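Local coordinates for KLLA0B12012p (Kluyveromyces lactis, PDB 6Y3P), which is the C-terminal ATP-grasp domain of Pby1, a direct partner of the mRNA decapping enzyme Dcp2, and probably binds ATP as a tubulin-tyrosine-ligase relative, at residues T13-E18 / Y52-Q57; I20-R26 / I363-F367. One frame throughout, in Å; residues are numbered along the deposited sequence.

Interaction 1: T13-E18 / Y52-Q57; sequences TIPETE and YGDYEQ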
loop_
_atom_site.group_PDB
_atom_site.type_symbol
_atom_site.label_atom_id
_atom_site.label_comp_id
_atom_site.label_asym_id
_atom_site.label_seq_id
_atom_site.Cartn_x
_atom_site.Cartn_y
_atom_site.Cartn_z
ATOM N N THR A 13 -9.936 17.638 -12.762
ATOM C CA THR A 13 -11.054 18.020 -11.873
ATOM C C THR A 13 -10.658 18.134 -10.394
ATOM O O THR A 13 -11.500 18.417 -9.535
ATOM C CB THR A 13 -12.256 17.081 -12.061
ATOM O OG1 THR A 13 -11.877 15.748 -11.715
ATOM C CG2 THR A 13 -12.818 17.136 -13.471
ATOM N N ILE A 14 -9.381 17.933 -10.105
ATOM C CA ILE A 14 -8.852 18.034 -8.765
ATOM C C ILE A 14 -8.848 19.488 -8.301
ATOM O O ILE A 14 -8.468 20.378 -9.073
ATOM C CB ILE A 14 -7.484 17.316 -8.700
ATOM C CG1 ILE A 14 -7.687 15.941 -8.078
ATOM C CG2 ILE A 14 -6.377 18.110 -7.984
ATOM C CD1 ILE A 14 -6.893 14.914 -8.653
ATOM N N PRO A 15 -9.331 19.750 -7.058
ATOM C CA PRO A 15 -9.310 21.122 -6.539
ATOM C C PRO A 15 -7.911 21.715 -6.598
ATOM O O PRO A 15 -6.924 21.037 -6.289
ATOM C CB PRO A 15 -9.781 20.949 -5.092
ATOM C CG PRO A 15 -10.594 19.701 -5.118
ATOM C CD PRO A 15 -9.852 18.810 -6.045
ATOM N N GLU A 16 -7.837 22.970 -7.048
ATOM C CA GLU A 16 -6.623 23.778 -7.188
ATOM C C GLU A 16 -5.898 23.955 -5.849
ATOM O O GLU A 16 -4.732 24.341 -5.835
ATOM C CB GLU A 16 -6.964 25.129 -7.837
ATOM C CG GLU A 16 -7.531 24.983 -9.241
ATOM C CD GLU A 16 -7.913 26.272 -9.944
ATOM O OE1 GLU A 16 -7.003 27.072 -10.263
ATOM O OE2 GLU A 16 -9.119 26.456 -10.223
ATOM N N THR A 17 -6.577 23.616 -4.731
ATOM C CA THR A 17 -6.007 23.641 -3.391
ATOM C C THR A 17 -5.169 22.401 -3.116
ATOM O O THR A 17 -4.353 22.432 -2.190
ATOM C CB THR A 17 -7.075 23.810 -2.302
ATOM O OG1 THR A 17 -8.240 23.042 -2.610
ATOM C CG2 THR A 17 -7.420 25.261 -2.054
ATOM N N GLU A 18 -5.383 21.301 -3.883
ATOM C CA GLU A 18 -4.633 20.052 -3.697
ATOM C C GLU A 18 -3.157 20.173 -4.076
ATOM O O GLU A 18 -2.800 20.796 -5.087
ATOM C CB GLU A 18 -5.294 18.860 -4.409
ATOM C CG GLU A 18 -6.268 18.084 -3.535
ATOM C CD GLU A 18 -7.026 16.954 -4.216
ATOM O OE1 GLU A 18 -6.410 16.171 -4.982
ATOM O OE2 GLU A 18 -8.239 16.820 -3.933
ATOM N N TYR A 52 -7.833 13.176 -14.939
ATOM C CA TYR A 52 -7.151 12.988 -13.688
ATOM C C TYR A 52 -8.053 13.685 -12.672
ATOM O O TYR A 52 -8.260 14.902 -12.748
ATOM C CB TYR A 52 -5.716 13.564 -13.689
ATOM C CG TYR A 52 -4.881 13.037 -12.538
ATOM C CD1 TYR A 52 -5.156 13.406 -11.226
ATOM C CD2 TYR A 52 -3.859 12.121 -12.752
ATOM C CE1 TYR A 52 -4.428 12.886 -10.155
ATOM C CE2 TYR A 52 -3.100 11.617 -11.690
ATOM C CZ TYR A 52 -3.399 11.996 -10.389
ATOM O OH TYR A 52 -2.686 11.516 -9.308
ATOM N N GLY A 53 -8.673 12.884 -11.813
ATOM C CA GLY A 53 -9.571 13.364 -10.776
ATOM C C GLY A 53 -9.451 12.604 -9.471
ATOM O O GLY A 53 -8.668 11.665 -9.361
ATOM N N ASP A 54 -10.229 13.023 -8.457
ATOM C CA ASP A 54 -10.365 12.334 -7.173
ATOM C C ASP A 54 -11.274 11.156 -7.489
ATOM O O ASP A 54 -11.961 11.211 -8.510
ATOM C CB ASP A 54 -10.984 13.252 -6.100
ATOM C CG ASP A 54 -10.047 14.352 -5.644
ATOM O OD1 ASP A 54 -8.868 14.046 -5.333
ATOM O OD2 ASP A 54 -10.482 15.518 -5.602
ATOM N N TYR A 55 -11.222 10.070 -6.688
ATOM C CA TYR A 55 -11.962 8.840 -6.975
ATOM C C TYR A 55 -13.419 9.057 -7.333
ATOM O O TYR A 55 -13.869 8.537 -8.357
ATOM C CB TYR A 55 -11.830 7.783 -5.862
ATOM C CG TYR A 55 -12.449 6.466 -6.277
ATOM C CD1 TYR A 55 -11.942 5.743 -7.357
ATOM C CD2 TYR A 55 -13.585 5.974 -5.638
ATOM C CE1 TYR A 55 -12.522 4.541 -7.763
ATOM C CE2 TYR A 55 -14.185 4.780 -6.041
ATOM C CZ TYR A 55 -13.644 4.060 -7.099
ATOM O OH TYR A 55 -14.218 2.868 -7.489
ATOM N N GLU A 56 -14.127 9.866 -6.528
ATOM C CA GLU A 56 -15.538 10.176 -6.717
ATOM C C GLU A 56 -15.844 11.018 -7.960
ATOM O O GLU A 56 -16.980 10.951 -8.434
ATOM C CB GLU A 56 -16.144 10.833 -5.450
ATOM C CG GLU A 56 -16.370 9.890 -4.262
ATOM C CD GLU A 56 -16.764 8.439 -4.517
ATOM O OE1 GLU A 56 -16.091 7.538 -3.963
ATOM O OE2 GLU A 56 -17.745 8.198 -5.260
ATOM N N GLN A 57 -14.859 11.799 -8.500
ATOM C CA GLN A 57 -15.126 12.627 -9.703
ATOM C C GLN A 57 -15.037 11.779 -10.994
ATOM O O GLN A 57 -15.537 12.189 -12.049
ATOM C CB GLN A 57 -14.167 13.830 -9.811
ATOM C CG GLN A 57 -14.145 14.784 -8.615
ATOM C CD GLN A 57 -12.877 15.603 -8.528
ATOM O OE1 GLN A 57 -11.808 15.241 -9.041
ATOM N NE2 GLN A 57 -12.940 16.703 -7.819
#

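Interaction 2: I20-R26 / I363-F367; sequences IYGPLNR and IDELF. With SO4 (sulfate ion), chain B.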
loop_
_atom_site.group_PDB
_atom_site.type_symbol
_atom_site.label_atom_id
_atom_site.label_comp_id
_atom_site.label_asym_id
_atom_site.label_seq_id
_atom_site.Cartn_x
_atom_site.Cartn_y
_atom_site.Cartn_z
ATOM N N ILE A 20 -0.951 18.162 -5.391
ATOM C CA ILE A 20 -0.524 17.617 -6.694
ATOM C C ILE A 20 -0.981 18.417 -7.940
ATOM O O ILE A 20 -0.543 18.074 -9.043
ATOM C CB ILE A 20 -0.946 16.126 -6.792
ATOM C CG1 ILE A 20 -2.501 15.951 -6.730
ATOM C CG2 ILE A 20 -0.255 15.328 -5.675
ATOM C CD1 ILE A 20 -3.029 14.578 -7.147
ATOM N N TYR A 21 -1.829 19.469 -7.779
ATOM C CA TYR A 21 -2.364 20.268 -8.897
ATOM C C TYR A 21 -1.264 20.970 -9.735
ATOM O O TYR A 21 -1.206 20.749 -10.947
ATOM C CB TYR A 21 -3.445 21.257 -8.424
ATOM C CG TYR A 21 -4.051 22.075 -9.549
ATOM C CD1 TYR A 21 -5.166 21.619 -10.249
ATOM C CD2 TYR A 21 -3.516 23.308 -9.906
ATOM C CE1 TYR A 21 -5.711 22.360 -11.297
ATOM C CE2 TYR A 21 -4.057 24.061 -10.942
ATOM C CZ TYR A 21 -5.164 23.593 -11.625
ATOM O OH TYR A 21 -5.688 24.365 -12.638
ATOM N N GLY A 22 -0.443 21.808 -9.089
ATOM C CA GLY A 22 0.682 22.504 -9.708
ATOM C C GLY A 22 1.601 21.535 -10.430
ATOM O O GLY A 22 1.775 21.673 -11.652
ATOM N N PRO A 23 2.127 20.486 -9.712
ATOM C CA PRO A 23 2.954 19.457 -10.378
ATOM C C PRO A 23 2.314 18.830 -11.624
ATOM O O PRO A 23 2.991 18.740 -12.654
ATOM C CB PRO A 23 3.157 18.404 -9.280
ATOM C CG PRO A 23 3.054 19.165 -8.026
ATOM C CD PRO A 23 2.006 20.194 -8.264
ATOM N N LEU A 24 1.022 18.417 -11.538
ATOM C CA LEU A 24 0.313 17.809 -12.664
ATOM C C LEU A 24 0.194 18.745 -13.870
ATOM O O LEU A 24 0.392 18.294 -14.999
ATOM C CB LEU A 24 -1.069 17.279 -12.251
ATOM C CG LEU A 24 -1.107 15.912 -11.617
ATOM C CD1 LEU A 24 -2.396 15.715 -10.872
ATOM C CD2 LEU A 24 -0.891 14.824 -12.654
ATOM N N ASN A 25 -0.076 20.053 -13.628
ATOM C CA ASN A 25 -0.154 21.070 -14.679
ATOM C C ASN A 25 1.181 21.296 -15.370
ATOM O O ASN A 25 1.207 21.367 -16.594
ATOM C CB ASN A 25 -0.720 22.375 -14.156
ATOM C CG ASN A 25 -2.154 22.587 -14.559
ATOM O OD1 ASN A 25 -2.486 22.816 -15.731
ATOM N ND2 ASN A 25 -3.037 22.508 -13.591
ATOM N N ARG A 26 2.292 21.372 -14.599
ATOM C CA ARG A 26 3.650 21.544 -15.150
ATOM C C ARG A 26 4.018 20.332 -16.024
ATOM O O ARG A 26 4.523 20.491 -17.138
ATOM C CB ARG A 26 4.684 21.741 -14.033
ATOM C CG ARG A 26 4.462 23.040 -13.247
ATOM C CD ARG A 26 5.604 23.325 -12.275
ATOM N NE ARG A 26 5.589 22.462 -11.085
ATOM C CZ ARG A 26 4.927 22.732 -9.958
ATOM N NH1 ARG A 26 4.184 23.830 -9.858
ATOM N NH2 ARG A 26 4.991 21.894 -8.929
ATOM N N ILE A 363 7.837 14.695 -5.314
ATOM C CA ILE A 363 6.485 14.575 -5.870
ATOM C C ILE A 363 6.445 15.128 -7.314
ATOM O O ILE A 363 5.739 14.553 -8.154
ATOM C CB ILE A 363 5.431 15.186 -4.888
ATOM C CG1 ILE A 363 5.289 14.333 -3.606
ATOM C CG2 ILE A 363 4.064 15.475 -5.515
ATOM C CD1 ILE A 363 4.720 12.887 -3.783
ATOM N N ASP A 364 7.253 16.194 -7.611
ATOM C CA ASP A 364 7.367 16.794 -8.954
ATOM C C ASP A 364 7.930 15.794 -9.964
ATOM O O ASP A 364 7.458 15.724 -11.092
ATOM C CB ASP A 364 8.283 18.021 -8.920
ATOM C CG ASP A 364 7.657 19.306 -8.428
ATOM O OD1 ASP A 364 6.465 19.281 -8.049
ATOM O OD2 ASP A 364 8.359 20.347 -8.434
ATOM N N GLU A 365 8.932 15.021 -9.553
ATOM C CA GLU A 365 9.583 14.029 -10.395
ATOM C C GLU A 365 8.670 12.822 -10.575
ATOM O O GLU A 365 8.728 12.170 -11.616
ATOM C CB GLU A 365 10.927 13.622 -9.771
ATOM C CG GLU A 365 11.716 12.654 -10.635
ATOM C CD GLU A 365 12.976 12.071 -10.036
ATOM O OE1 GLU A 365 13.634 12.763 -9.227
ATOM O OE2 GLU A 365 13.331 10.935 -10.424
ATOM N N LEU A 366 7.817 12.535 -9.568
ATOM C CA LEU A 366 6.882 11.425 -9.642
ATOM C C LEU A 366 5.864 11.669 -10.754
ATOM O O LEU A 366 5.692 10.795 -11.613
ATOM C CB LEU A 366 6.181 11.174 -8.284
ATOM C CG LEU A 366 4.849 10.364 -8.284
ATOM C CD1 LEU A 366 5.040 8.923 -8.739
ATOM C CD2 LEU A 366 4.186 10.412 -6.936
ATOM N N PHE A 367 5.193 12.846 -10.731
ATOM C CA PHE A 367 4.147 13.202 -11.698
ATOM C C PHE A 367 4.725 13.493 -13.066
ATOM O O PHE A 367 4.061 13.209 -14.045
ATOM C CB PHE A 367 3.218 14.303 -11.177
ATOM C CG PHE A 367 2.381 13.755 -10.049
ATOM C CD1 PHE A 367 1.294 12.924 -10.306
ATOM C CD2 PHE A 367 2.738 13.979 -8.722
ATOM C CE1 PHE A 367 0.561 12.358 -9.258
ATOM C CE2 PHE A 367 2.013 13.397 -7.671
ATOM C CZ PHE A 367 0.913 12.619 -7.947
HETATM S S SO4 B . 3.077 24.085 -6.544
HETATM O O1 SO4 B . 3.249 22.668 -6.193
HETATM O O2 SO4 B . 4.293 24.583 -7.178
HETATM O O3 SO4 B . 2.799 24.870 -5.347
HETATM O O4 SO4 B . 1.962 24.253 -7.462
#

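Interaction 1: T13-E18 / Y52-Q57
T13 and Q57 illustrate how one amide oxygen can brace its own loop and catch another. With OG1 set between its backbone N and carbonyl carbon (chi1 62°), T13 turns its hydroxyl to Q57 and donates to OE1 over 2.7 Å from above one face of the amide plane. On the opposite face D54 N, of the same loop as Q57, reaches this OE1 at 2.8 Å in a nearly straight bond (171°). Beside them T13 N bonds to Y52 O over 3.2 Å. More tight packing lies next door: I14 CD1 meets the edge of the Y52 ring, 3.5 Å from Y52 CD1, while I14 CG1 lies close to the D54 carboxylate. G53 CA lies against T13 OG1, where a side chain would collide. With an alanine in place of Q57, T13 OG1 and D54 N would probably lose their shared acceptor and the loops a tie. The looser flank is acidic: E18 OE2 and D54 OD2 stand 3.1 Å apart, so close that one acid may be protonated, and the exposed P15 borders them. The two loops follow the neighbouring parallel strands 8-12 and 48-52 and lead into helices 21-31 and 60-65; H51 of strand 48-52 also bonds T13 OG1.

Interaction 2: I20-R26 / I363-F367
With chi1 of -69°, F367 carries its ring anti to its own carbonyl carbon and against I20 and L24, while a bend at chi3 folds the R26 chain back over G22 and P23 and brings its guanidinium to D364. The ring is the apolar centre of the contact. I20 CG2 approaches F367 CE2 to 3.6 Å, L24 CD2 lies 3.7 Å from F367 CD1, and P23 CB stays farther off, near F367 CD2. Beside this apolar patch the contact turns polar. R26 NH2 gives a hydrogen bond and salt bridge to D364 OD1 over 3.1 Å; the oxygen lies in the guanidinium plane and is met on its syn side but well out of the carboxylate plane, the two flat groups being turned 62° apart. P23 CG packs against the same oxygen. The guanidinium also holds a sulfate, probably from the crystallisation liquor, through R26 NH1 to O2 at 2.8 Å and weaker bonds from both terminal nitrogens. Bridging two anions in this way is likely to offset the charge of R26 and fix the rotation of its guanidinium. The axes of helices 21-26 and 363-367 pass 8.9 Å apart at -43°. Helices 21-31 and 357-375 meet over Y52 of strand 48-52, which touches I20, L24 and F367, and L24 also reaches L12 of strand 8-12.

Overall arrangement
The two contacts show how a small parallel sheet is joined to a distant part of the chain. The centres of interactions 1 and 2 lie about 13 Å apart. Y52 links them directly: its ring edge meets I14 in interaction 1, while Y52 OH packs 3.4 Å from F367 CE1 and Y52 CE1 lies 3.6 Å from L24 CD1 in interaction 2. A second link runs through the turn P15-E18, where E16 CG approaches Y21 CZ to 3.6 Å. Interaction 1 is local to loops following two sheet strands; interaction 2 fastens helix 21-31 to helix 357-375, more than 320 residues later. The sulfate beside G22 and R26 probably comes from the crystallisation liquor and by itself marks no ATP site.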